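Local coordinates for protein probable transcriptional regulator (Pseudomonas aeruginosa, PDB 2FBI) that probably binds DNA as a dimeric MarR-family transcriptional regulator, using a winged helix-turn-helix domain to control gene expression, at residues A[71-83]-A[92-104]. Sequence-based numbering, arbitrary orientation. Where two conformers were deposited one is given.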
loop_
_atom_site.group_PDB
_atom_site.type_symbol
_atom_site.label_atom_id
_atom_site.label_comp_id
_atom_site.label_asym_id
_atom_site.label_seq_id
_atom_site.Cartn_x
_atom_site.Cartn_y
_atom_site.Cartn_z
ATOM N N LEU A 71 11.573 -14.146 -0.806
ATOM C CA LEU A 71 11.663 -15.574 -1.063
ATOM C C LEU A 71 12.917 -16.271 -0.536
ATOM O O LEU A 71 12.792 -17.368 0.017
ATOM C CB LEU A 71 11.410 -15.926 -2.537
ATOM C CG LEU A 71 10.078 -15.390 -3.051
ATOM C CD1 LEU A 71 10.032 -15.585 -4.543
ATOM C CD2 LEU A 71 8.827 -16.024 -2.341
ATOM N N ALA A 72 14.113 -15.680 -0.705
ATOM C CA ALA A 72 15.325 -16.366 -0.231
ATOM C C ALA A 72 15.354 -16.517 1.297
ATOM O O ALA A 72 15.826 -17.542 1.806
ATOM C CB ALA A 72 16.652 -15.679 -0.757
ATOM N N ARG A 73 14.866 -15.504 2.010
ATOM C CA ARG A 73 14.703 -15.571 3.454
ATOM C C ARG A 73 13.725 -16.688 3.861
ATOM O O ARG A 73 14.059 -17.514 4.714
ATOM C CB ARG A 73 14.188 -14.226 3.998
ATOM C CG ARG A 73 14.710 -13.859 5.382
ATOM C CD ARG A 73 13.985 -14.575 6.484
ATOM N NE ARG A 73 14.227 -14.064 7.848
ATOM C CZ ARG A 73 13.954 -12.827 8.288
ATOM N NH1 ARG A 73 13.496 -11.867 7.476
ATOM N NH2 ARG A 73 14.184 -12.522 9.551
ATOM N N LEU A 74 12.540 -16.722 3.223
ATOM C CA LEU A 74 11.491 -17.670 3.560
ATOM C C LEU A 74 11.926 -19.050 3.189
ATOM O O LEU A 74 11.670 -20.013 3.914
ATOM C CB LEU A 74 10.193 -17.332 2.852
ATOM C CG LEU A 74 9.348 -16.188 3.360
ATOM C CD1 LEU A 74 8.180 -16.086 2.379
ATOM C CD2 LEU A 74 8.829 -16.396 4.816
ATOM N N GLU A 75 12.612 -19.162 2.057
ATOM C CA GLU A 75 13.228 -20.417 1.693
ATOM C C GLU A 75 14.312 -20.864 2.734
ATOM O O GLU A 75 14.386 -22.058 3.108
ATOM C CB GLU A 75 13.803 -20.292 0.304
ATOM C CG GLU A 75 14.421 -21.535 -0.245
ATOM C CD GLU A 75 15.099 -21.254 -1.596
ATOM O OE1 GLU A 75 15.917 -20.295 -1.682
ATOM O OE2 GLU A 75 14.801 -21.977 -2.564
ATOM N N ARG A 76 15.114 -19.909 3.214
ATOM C CA ARG A 76 16.178 -20.220 4.184
ATOM C C ARG A 76 15.585 -20.710 5.522
ATOM O O ARG A 76 16.176 -21.560 6.213
ATOM C CB ARG A 76 17.102 -19.006 4.388
ATOM C CG ARG A 76 18.294 -19.196 5.374
ATOM C CD ARG A 76 18.914 -17.843 5.764
ATOM N NE ARG A 76 18.110 -17.120 6.776
ATOM C CZ ARG A 76 17.861 -15.792 6.770
ATOM N NH1 ARG A 76 17.126 -15.243 7.744
ATOM N NH2 ARG A 76 18.321 -14.997 5.788
ATOM N N ASP A 77 14.406 -20.177 5.850
ATOM C CA ASP A 77 13.676 -20.535 7.076
ATOM C C ASP A 77 12.797 -21.762 6.978
ATOM O O ASP A 77 12.118 -22.087 7.928
ATOM C CB ASP A 77 12.871 -19.336 7.583
ATOM C CG ASP A 77 13.767 -18.222 8.038
ATOM O OD1 ASP A 77 14.979 -18.489 8.206
ATOM O OD2 ASP A 77 13.280 -17.095 8.251
ATOM N N GLY A 78 12.828 -22.445 5.851
ATOM C CA GLY A 78 12.020 -23.607 5.647
ATOM C C GLY A 78 10.521 -23.374 5.434
ATOM O O GLY A 78 9.750 -24.338 5.502
ATOM N N ILE A 79 10.103 -22.130 5.169
ATOM C CA ILE A 79 8.678 -21.758 4.970
ATOM C C ILE A 79 8.140 -22.036 3.556
ATOM O O ILE A 79 6.989 -22.522 3.374
ATOM C CB ILE A 79 8.425 -20.293 5.345
ATOM C CG1 ILE A 79 8.941 -19.972 6.759
ATOM C CG2 ILE A 79 6.949 -19.907 5.170
ATOM C CD1 ILE A 79 8.274 -20.726 7.858
ATOM N N VAL A 80 8.965 -21.721 2.550
ATOM C CA VAL A 80 8.624 -22.020 1.167
ATOM C C VAL A 80 9.699 -22.908 0.491
ATOM O O VAL A 80 10.826 -22.964 0.950
ATOM C CB VAL A 80 8.427 -20.685 0.369
ATOM C CG1 VAL A 80 7.414 -19.768 1.072
ATOM C CG2 VAL A 80 9.820 -19.969 0.140
ATOM N N ARG A 81 9.307 -23.584 -0.583
ATOM C CA ARG A 81 10.156 -24.337 -1.508
ATOM C C ARG A 81 10.070 -23.675 -2.917
ATOM O O ARG A 81 9.005 -23.238 -3.327
ATOM C CB ARG A 81 9.619 -25.767 -1.620
ATOM C CG ARG A 81 10.445 -26.737 -2.511
ATOM C CD ARG A 81 9.671 -28.066 -2.717
ATOM N NE ARG A 81 9.381 -28.595 -1.406
ATOM C CZ ARG A 81 10.302 -29.102 -0.584
ATOM N NH1 ARG A 81 11.564 -29.208 -1.005
ATOM N NH2 ARG A 81 9.966 -29.528 0.654
ATOM N N ARG A 82 11.185 -23.637 -3.652
ATOM C CA ARG A 82 11.241 -23.088 -5.022
ATOM C C ARG A 82 11.709 -24.175 -5.932
ATOM O O ARG A 82 12.612 -24.912 -5.568
ATOM C CB ARG A 82 12.190 -21.892 -5.113
ATOM C CG ARG A 82 11.571 -20.630 -4.574
ATOM C CD ARG A 82 12.430 -19.367 -4.791
ATOM N NE ARG A 82 13.770 -19.433 -4.224
ATOM C CZ ARG A 82 14.653 -18.422 -4.244
ATOM N NH1 ARG A 82 14.343 -17.242 -4.804
ATOM N NH2 ARG A 82 15.852 -18.579 -3.668
ATOM N N TRP A 83 11.078 -24.301 -7.087
ATOM C CA TRP A 83 11.427 -25.324 -8.049
ATOM C C TRP A 83 11.200 -24.839 -9.461
ATOM O O TRP A 83 10.263 -24.070 -9.714
ATOM C CB TRP A 83 10.593 -26.612 -7.841
ATOM C CG TRP A 83 9.128 -26.393 -7.461
ATOM C CD1 TRP A 83 8.642 -26.032 -6.210
ATOM C CD2 TRP A 83 7.978 -26.552 -8.300
ATOM N NE1 TRP A 83 7.270 -25.964 -6.252
ATOM C CE2 TRP A 83 6.845 -26.286 -7.516
ATOM C CE3 TRP A 83 7.793 -26.885 -9.649
ATOM C CZ2 TRP A 83 5.566 -26.320 -8.037
ATOM C CZ3 TRP A 83 6.507 -26.933 -10.156
ATOM C CH2 TRP A 83 5.421 -26.653 -9.362
ATOM N N VAL A 92 9.996 -20.277 -12.388
ATOM C CA VAL A 92 10.217 -20.734 -11.050
ATOM C C VAL A 92 8.900 -20.618 -10.285
ATOM O O VAL A 92 8.336 -19.525 -10.145
ATOM C CB VAL A 92 11.313 -19.934 -10.370
ATOM C CG1 VAL A 92 11.431 -20.358 -8.896
ATOM C CG2 VAL A 92 12.630 -20.065 -11.153
ATOM N N TYR A 93 8.428 -21.779 -9.843
ATOM C CA TYR A 93 7.282 -21.919 -8.940
ATOM C C TYR A 93 7.612 -21.960 -7.463
ATOM O O TYR A 93 8.653 -22.458 -7.010
ATOM C CB TYR A 93 6.468 -23.164 -9.298
ATOM C CG TYR A 93 5.652 -22.898 -10.505
ATOM C CD1 TYR A 93 6.270 -22.685 -11.753
ATOM C CD2 TYR A 93 4.279 -22.815 -10.416
ATOM C CE1 TYR A 93 5.510 -22.417 -12.870
ATOM C CE2 TYR A 93 3.519 -22.574 -11.534
ATOM C CZ TYR A 93 4.137 -22.369 -12.741
ATOM O OH TYR A 93 3.364 -22.076 -13.828
ATOM N N VAL A 94 6.683 -21.433 -6.701
ATOM C CA VAL A 94 6.878 -21.336 -5.276
ATOM C C VAL A 94 5.676 -22.006 -4.562
ATOM O O VAL A 94 4.531 -21.854 -4.965
ATOM C CB VAL A 94 7.039 -19.853 -4.786
ATOM C CG1 VAL A 94 7.489 -19.836 -3.381
ATOM C CG2 VAL A 94 8.049 -19.032 -5.645
ATOM N N ASN A 95 5.965 -22.712 -3.478
ATOM C CA ASN A 95 4.882 -23.192 -2.595
ATOM C C ASN A 95 5.243 -23.222 -1.100
ATOM O O ASN A 95 6.419 -23.192 -0.702
ATOM C CB ASN A 95 4.312 -24.539 -3.104
ATOM C CG ASN A 95 5.296 -25.668 -2.985
ATOM O OD1 ASN A 95 6.042 -25.959 -3.914
ATOM N ND2 ASN A 95 5.293 -26.343 -1.827
ATOM N N LEU A 96 4.224 -23.220 -0.259
ATOM C CA LEU A 96 4.504 -23.374 1.190
ATOM C C LEU A 96 5.023 -24.777 1.473
ATOM O O LEU A 96 4.618 -25.742 0.831
ATOM C CB LEU A 96 3.256 -23.086 2.010
ATOM C CG LEU A 96 2.829 -21.633 2.017
ATOM C CD1 LEU A 96 1.390 -21.603 2.527
ATOM C CD2 LEU A 96 3.796 -20.780 2.863
ATOM N N THR A 97 5.966 -24.887 2.392
ATOM C CA THR A 97 6.378 -26.213 2.882
ATOM C C THR A 97 5.377 -26.660 3.994
ATOM O O THR A 97 4.531 -25.852 4.435
ATOM C CB THR A 97 7.731 -26.134 3.540
ATOM O OG1 THR A 97 7.651 -25.150 4.547
ATOM C CG2 THR A 97 8.894 -25.670 2.487
ATOM N N GLU A 98 5.505 -27.907 4.485
ATOM C CA GLU A 98 4.642 -28.368 5.624
ATOM C C GLU A 98 4.881 -27.450 6.795
ATOM O O GLU A 98 3.949 -27.061 7.497
ATOM C CB GLU A 98 4.903 -29.835 6.017
ATOM C CG GLU A 98 4.608 -30.803 4.854
ATOM C CD GLU A 98 5.100 -32.263 5.147
ATOM O OE1 GLU A 98 5.207 -32.630 6.334
ATOM O OE2 GLU A 98 5.338 -33.055 4.197
ATOM N N LYS A 99 6.124 -27.054 6.980
ATOM C CA LYS A 99 6.401 -26.128 8.030
ATOM C C LYS A 99 5.721 -24.744 7.836
ATOM O O LYS A 99 5.194 -24.126 8.793
ATOM C CB LYS A 99 7.922 -26.025 8.204
ATOM C CG LYS A 99 8.317 -25.037 9.286
ATOM C CD LYS A 99 9.834 -24.779 9.240
ATOM C CE LYS A 99 10.209 -23.584 10.121
ATOM N NZ LYS A 99 11.715 -23.606 10.354
ATOM N N GLY A 100 5.697 -24.258 6.587
ATOM C CA GLY A 100 5.021 -22.984 6.301
ATOM C C GLY A 100 3.523 -23.083 6.471
ATOM O O GLY A 100 2.910 -22.172 6.959
ATOM N N GLN A 101 2.942 -24.218 6.083
ATOM C CA GLN A 101 1.491 -24.429 6.264
ATOM C C GLN A 101 1.095 -24.438 7.741
ATOM O O GLN A 101 0.071 -23.884 8.123
ATOM C CB GLN A 101 1.079 -25.739 5.605
ATOM C CG GLN A 101 1.210 -25.756 4.057
ATOM C CD GLN A 101 0.079 -25.001 3.369
ATOM O OE1 GLN A 101 -0.695 -24.323 4.022
ATOM N NE2 GLN A 101 -0.008 -25.111 2.057
ATOM N N GLN A 102 1.962 -25.000 8.585
ATOM C CA GLN A 102 1.680 -25.092 10.036
ATOM C C GLN A 102 1.911 -23.743 10.686
ATOM O O GLN A 102 1.236 -23.375 11.631
ATOM C CB GLN A 102 2.565 -26.166 10.702
ATOM C CG GLN A 102 2.201 -26.443 12.191
ATOM C CD GLN A 102 0.768 -26.950 12.389
ATOM O OE1 GLN A 102 0.184 -27.622 11.549
ATOM N NE2 GLN A 102 0.223 -26.654 13.536
ATOM N N CYS A 103 2.887 -23.001 10.172
ATOM C CA CYS A 103 3.065 -21.581 10.468
ATOM C C CYS A 103 1.779 -20.802 10.182
ATOM O O CYS A 103 1.232 -20.123 11.057
ATOM C CB CYS A 103 4.228 -21.046 9.596
ATOM S SG CYS A 103 4.659 -19.409 9.965
ATOM N N PHE A 104 1.276 -20.913 8.953
ATOM C CA PHE A 104 0.009 -20.249 8.650
ATOM C C PHE A 104 -1.081 -20.647 9.704
ATOM O O PHE A 104 -1.734 -19.790 10.308
ATOM C CB PHE A 104 -0.522 -20.550 7.238
ATOM C CG PHE A 104 -1.901 -19.981 7.024
ATOM C CD1 PHE A 104 -2.063 -18.655 6.552
ATOM C CD2 PHE A 104 -3.042 -20.726 7.364
ATOM C CE1 PHE A 104 -3.368 -18.097 6.398
ATOM C CE2 PHE A 104 -4.357 -20.192 7.213
ATOM C CZ PHE A 104 -4.521 -18.867 6.734
#
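Trp83 and Tyr93 face each other across the antiparallel hairpin that forms the wing of a MarR-type winged helix-turn-helix domain. Strands 80-83 and 92-96 run at 158° to one another, and these two residues form a hydrogen-bonded pair, as do Arg81 and Asn95. From CB, the Trp83 side chain turns CG between its own backbone N and carbonyl carbon (chi1 39°), which lays the indole back across strand 92-96. CG and CD1 then pass near Tyr93 O; NE1 gives a hydrogen bond to Asn95 OD1 (2.6 Å), close to the ring plane and nearly along the C=O axis of the amide, whose plane is turned 56° from the indole. Farther out, CZ2 lies 3.5 Å from Tyr93 CB, which sits over the face of the six-membered ring in a CH-pi contact, while the phenol ring is slid aside with little overlap. The Asn95 amide is gripped at both ends, because ND2 donates to Leu96 O.

On the sheet face carrying Arg82 and Val94, Val94 CG2 touches Arg82 CG (4.0 Å) and Leu71 CD1, so helix 64-76, in the position of the recognition helix of this family, packs against the wing; Leu56 of helix 53-59 covers the same valine. Arg82 also reaches back to that recognition helix, in a salt bridge with Glu75.

The end of helix 64-76, closed by a Schellman motif at Gly78, lies beside the start of helix 98-122, which follows the hairpin in sequence. Thr97 N donates almost straight to Ile79 O (2.8 Å), and Ile79 CG2 rests on Gly100 CA (3.8 Å). Thr97 OG1 N-caps helix 98-122 by accepting from Gly100 N. Beyond it, the extended chain of Lys99 carries NZ to Asp77 O, 2.9 Å away.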